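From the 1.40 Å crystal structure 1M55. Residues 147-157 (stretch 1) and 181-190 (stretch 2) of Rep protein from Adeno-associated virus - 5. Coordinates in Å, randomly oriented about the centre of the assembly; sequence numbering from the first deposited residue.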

# COMPACT_ATOMS: atom_id res chain seq x y z
N SER A 147 -14.63 6.50 1.76
CA SER A 147 -14.25 6.33 0.36
C SER A 147 -13.78 7.60 -0.35
O SER A 147 -12.93 7.53 -1.24
CB SER A 147 -15.40 5.71 -0.43
OG SER A 147 -15.89 4.55 0.23
N GLY A 148 -14.35 8.74 0.03
CA GLY A 148 -14.00 10.01 -0.58
C GLY A 148 -12.52 10.35 -0.52
O GLY A 148 -12.01 11.08 -1.36
N TYR A 149 -11.84 9.81 0.49
CA TYR A 149 -10.40 10.02 0.67
C TYR A 149 -9.63 9.52 -0.56
O TYR A 149 -8.59 10.07 -0.92
CB TYR A 149 -9.94 9.27 1.93
CG TYR A 149 -8.47 9.37 2.27
CD1 TYR A 149 -7.97 10.46 2.99
CD2 TYR A 149 -7.59 8.33 1.96
CE1 TYR A 149 -6.64 10.51 3.40
CE2 TYR A 149 -6.25 8.37 2.37
CZ TYR A 149 -5.79 9.46 3.09
OH TYR A 149 -4.48 9.50 3.51
N ILE A 150 -10.16 8.51 -1.23
CA ILE A 150 -9.51 7.96 -2.42
C ILE A 150 -9.44 8.97 -3.57
O ILE A 150 -8.34 9.35 -3.98
CB ILE A 150 -10.14 6.60 -2.84
CG1 ILE A 150 -9.91 5.57 -1.73
CG2 ILE A 150 -9.56 6.12 -4.16
CD1 ILE A 150 -10.71 4.29 -1.87
N PRO A 151 -10.60 9.45 -4.08
CA PRO A 151 -10.53 10.42 -5.18
C PRO A 151 -9.96 11.79 -4.77
O PRO A 151 -9.36 12.50 -5.58
CB PRO A 151 -11.99 10.54 -5.64
CG PRO A 151 -12.76 10.24 -4.40
CD PRO A 151 -12.00 9.07 -3.82
N ALA A 152 -10.13 12.14 -3.49
CA ALA A 152 -9.64 13.42 -2.99
C ALA A 152 -8.13 13.50 -2.81
O ALA A 152 -7.51 14.51 -3.17
CB ALA A 152 -10.31 13.74 -1.67
N TYR A 153 -7.54 12.42 -2.32
CA TYR A 153 -6.12 12.41 -2.00
C TYR A 153 -5.22 11.45 -2.76
O TYR A 153 -4.11 11.82 -3.14
CB TYR A 153 -6.00 12.17 -0.50
CG TYR A 153 -4.63 12.33 0.10
CD1 TYR A 153 -3.98 13.57 0.08
CD2 TYR A 153 -4.03 11.28 0.79
CE1 TYR A 153 -2.78 13.75 0.75
CE2 TYR A 153 -2.83 11.45 1.45
CZ TYR A 153 -2.21 12.68 1.44
OH TYR A 153 -1.05 12.86 2.15
N LEU A 154 -5.67 10.22 -2.97
CA LEU A 154 -4.84 9.23 -3.65
C LEU A 154 -4.89 9.27 -5.17
O LEU A 154 -3.85 9.24 -5.83
CB LEU A 154 -5.17 7.83 -3.15
CG LEU A 154 -4.98 7.62 -1.64
CD1 LEU A 154 -5.31 6.18 -1.29
CD2 LEU A 154 -3.56 7.97 -1.22
N LEU A 155 -6.10 9.34 -5.74
CA LEU A 155 -6.23 9.37 -7.20
C LEU A 155 -5.49 10.49 -7.94
O LEU A 155 -5.05 10.29 -9.07
CB LEU A 155 -7.71 9.34 -7.62
CG LEU A 155 -8.53 8.10 -7.24
CD1 LEU A 155 -9.84 8.10 -8.03
CD2 LEU A 155 -7.75 6.82 -7.54
N PRO A 156 -5.37 11.70 -7.33
CA PRO A 156 -4.67 12.81 -7.99
C PRO A 156 -3.17 12.60 -8.26
O PRO A 156 -2.59 13.32 -9.08
CB PRO A 156 -4.86 13.96 -7.00
CG PRO A 156 -6.15 13.65 -6.35
CD PRO A 156 -6.03 12.17 -6.10
N LYS A 157 -2.53 11.67 -7.55
CA LYS A 157 -1.10 11.44 -7.75
C LYS A 157 -0.79 11.02 -9.19
O LYS A 157 -1.52 10.24 -9.79
CB LYS A 157 -0.56 10.38 -6.78
CG LYS A 157 -0.14 10.92 -5.42
CD LYS A 157 -1.32 11.19 -4.51
CE LYS A 157 -0.88 11.84 -3.21
NZ LYS A 157 0.08 11.01 -2.44
N GLU A 181 -8.87 7.84 -16.20
CA GLU A 181 -9.98 7.52 -15.32
C GLU A 181 -9.82 8.28 -13.99
O GLU A 181 -10.81 8.77 -13.43
CB GLU A 181 -10.07 6.01 -15.08
CG GLU A 181 -11.12 5.56 -14.06
CD GLU A 181 -12.57 5.78 -14.49
OE1 GLU A 181 -12.81 6.35 -15.57
OE2 GLU A 181 -13.47 5.35 -13.74
N ARG A 182 -8.59 8.38 -13.49
CA ARG A 182 -8.33 9.11 -12.26
C ARG A 182 -8.74 10.57 -12.45
O ARG A 182 -9.40 11.16 -11.60
CB ARG A 182 -6.85 9.03 -11.88
CG ARG A 182 -6.45 7.68 -11.31
CD ARG A 182 -4.94 7.51 -11.18
NE ARG A 182 -4.62 6.27 -10.49
CZ ARG A 182 -4.13 6.20 -9.25
NH1 ARG A 182 -3.88 7.32 -8.57
NH2 ARG A 182 -3.94 5.03 -8.67
N LYS A 183 -8.38 11.12 -13.61
CA LYS A 183 -8.72 12.50 -13.96
C LYS A 183 -10.24 12.68 -13.94
O LYS A 183 -10.75 13.66 -13.41
CB LYS A 183 -8.15 12.81 -15.35
CG LYS A 183 -8.26 14.25 -15.81
CD LYS A 183 -7.57 14.43 -17.16
CE LYS A 183 -7.74 15.84 -17.69
NZ LYS A 183 -7.11 16.02 -19.03
N ARG A 184 -10.97 11.70 -14.47
CA ARG A 184 -12.43 11.76 -14.48
C ARG A 184 -13.01 11.78 -13.06
O ARG A 184 -13.88 12.59 -12.74
CB ARG A 184 -13.03 10.59 -15.27
CG ARG A 184 -14.55 10.64 -15.38
CD ARG A 184 -15.13 9.42 -16.09
NE ARG A 184 -15.12 8.22 -15.25
CZ ARG A 184 -16.02 7.94 -14.30
NH1 ARG A 184 -17.01 8.78 -14.05
NH2 ARG A 184 -15.93 6.81 -13.62
N LEU A 185 -12.52 10.88 -12.22
CA LEU A 185 -13.00 10.78 -10.84
C LEU A 185 -12.62 11.98 -9.98
O LEU A 185 -13.39 12.40 -9.12
CB LEU A 185 -12.54 9.46 -10.21
CG LEU A 185 -13.19 8.23 -10.85
CD1 LEU A 185 -12.66 6.95 -10.25
CD2 LEU A 185 -14.69 8.31 -10.67
N VAL A 186 -11.44 12.54 -10.23
CA VAL A 186 -10.99 13.72 -9.49
C VAL A 186 -11.92 14.89 -9.85
O VAL A 186 -12.41 15.61 -8.97
CB VAL A 186 -9.53 14.08 -9.83
CG1 VAL A 186 -9.17 15.45 -9.27
CG2 VAL A 186 -8.59 13.02 -9.27
N ALA A 187 -12.20 15.03 -11.15
CA ALA A 187 -13.08 16.09 -11.63
C ALA A 187 -14.46 15.96 -10.99
O ALA A 187 -15.01 16.93 -10.47
CB ALA A 187 -13.20 16.02 -13.15
N GLN A 188 -14.98 14.74 -10.99
CA GLN A 188 -16.28 14.45 -10.40
C GLN A 188 -16.30 14.79 -8.91
O GLN A 188 -17.29 15.33 -8.40
CB GLN A 188 -16.64 12.99 -10.62
CG GLN A 188 -17.99 12.57 -10.07
CD GLN A 188 -18.28 11.11 -10.35
OE1 GLN A 188 -19.00 10.78 -11.29
NE2 GLN A 188 -17.71 10.22 -9.54
N PHE A 189 -15.21 14.49 -8.21
CA PHE A 189 -15.12 14.78 -6.78
C PHE A 189 -15.20 16.28 -6.52
O PHE A 189 -15.89 16.72 -5.59
CB PHE A 189 -13.84 14.20 -6.18
CG PHE A 189 -13.71 14.41 -4.70
CD1 PHE A 189 -14.34 13.54 -3.81
CD2 PHE A 189 -13.00 15.49 -4.20
CE1 PHE A 189 -14.25 13.75 -2.44
CE2 PHE A 189 -12.91 15.71 -2.83
CZ PHE A 189 -13.54 14.84 -1.94
N LEU A 190 -14.48 17.07 -7.31
CA LEU A 190 -14.50 18.52 -7.15
C LEU A 190 -15.88 19.09 -7.43
O LEU A 190 -16.36 19.95 -6.69
CB LEU A 190 -13.49 19.19 -8.07
CG LEU A 190 -12.01 18.87 -7.87
CD1 LEU A 190 -11.22 19.93 -8.62
CD2 LEU A 190 -11.64 18.88 -6.39

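A short helical segment, with a wider pi-type turn at 150-154, packs across helix 181-190 at 108°. The contact is mostly apolar, with one polar anchor.

Arg182 provides the anchor. Its CA-to-CB bond points toward stretch 1. With chi1 m and chi2 and chi3 both t, the chain is extended and carries the guanidinium to the carbonyls of Leu154 and Leu155. Arg182 NH1 donates to Leu155 O at 3.2 Å with good geometry, and weakly to Leu154 O at 3.3 Å. Leu155 CD2 lies over one face of the guanidinium, 4.0 Å from Arg182 NH1.

Leu155 has the largest covered area. In its m, t rotamer, CD1 reaches Leu185 CB at 3.7 Å, while CD2 lies by the arginine. Val186 adopts t, which places CG2 among three residues: 3.8 Å from Pro151 O, 3.9 Å from Pro156 CG and 4.1 Å from Leu155 CB.

Phe189 closes the other end. Its CA-to-CB bond points toward stretch 1, and with chi1 t and chi2 at 83° the ring lies alongside Gly148, Pro151 and Ala152. Ala152 CB sits over one ring face, 3.4 Å from Phe189 CZ. Pro151 CG approaches Phe189 CD1 obliquely at 3.7 Å. Gly148 O is 3.6 Å from Phe189 CE1; an ideal CB on Gly148 would lie 3.7 Å from that same carbon.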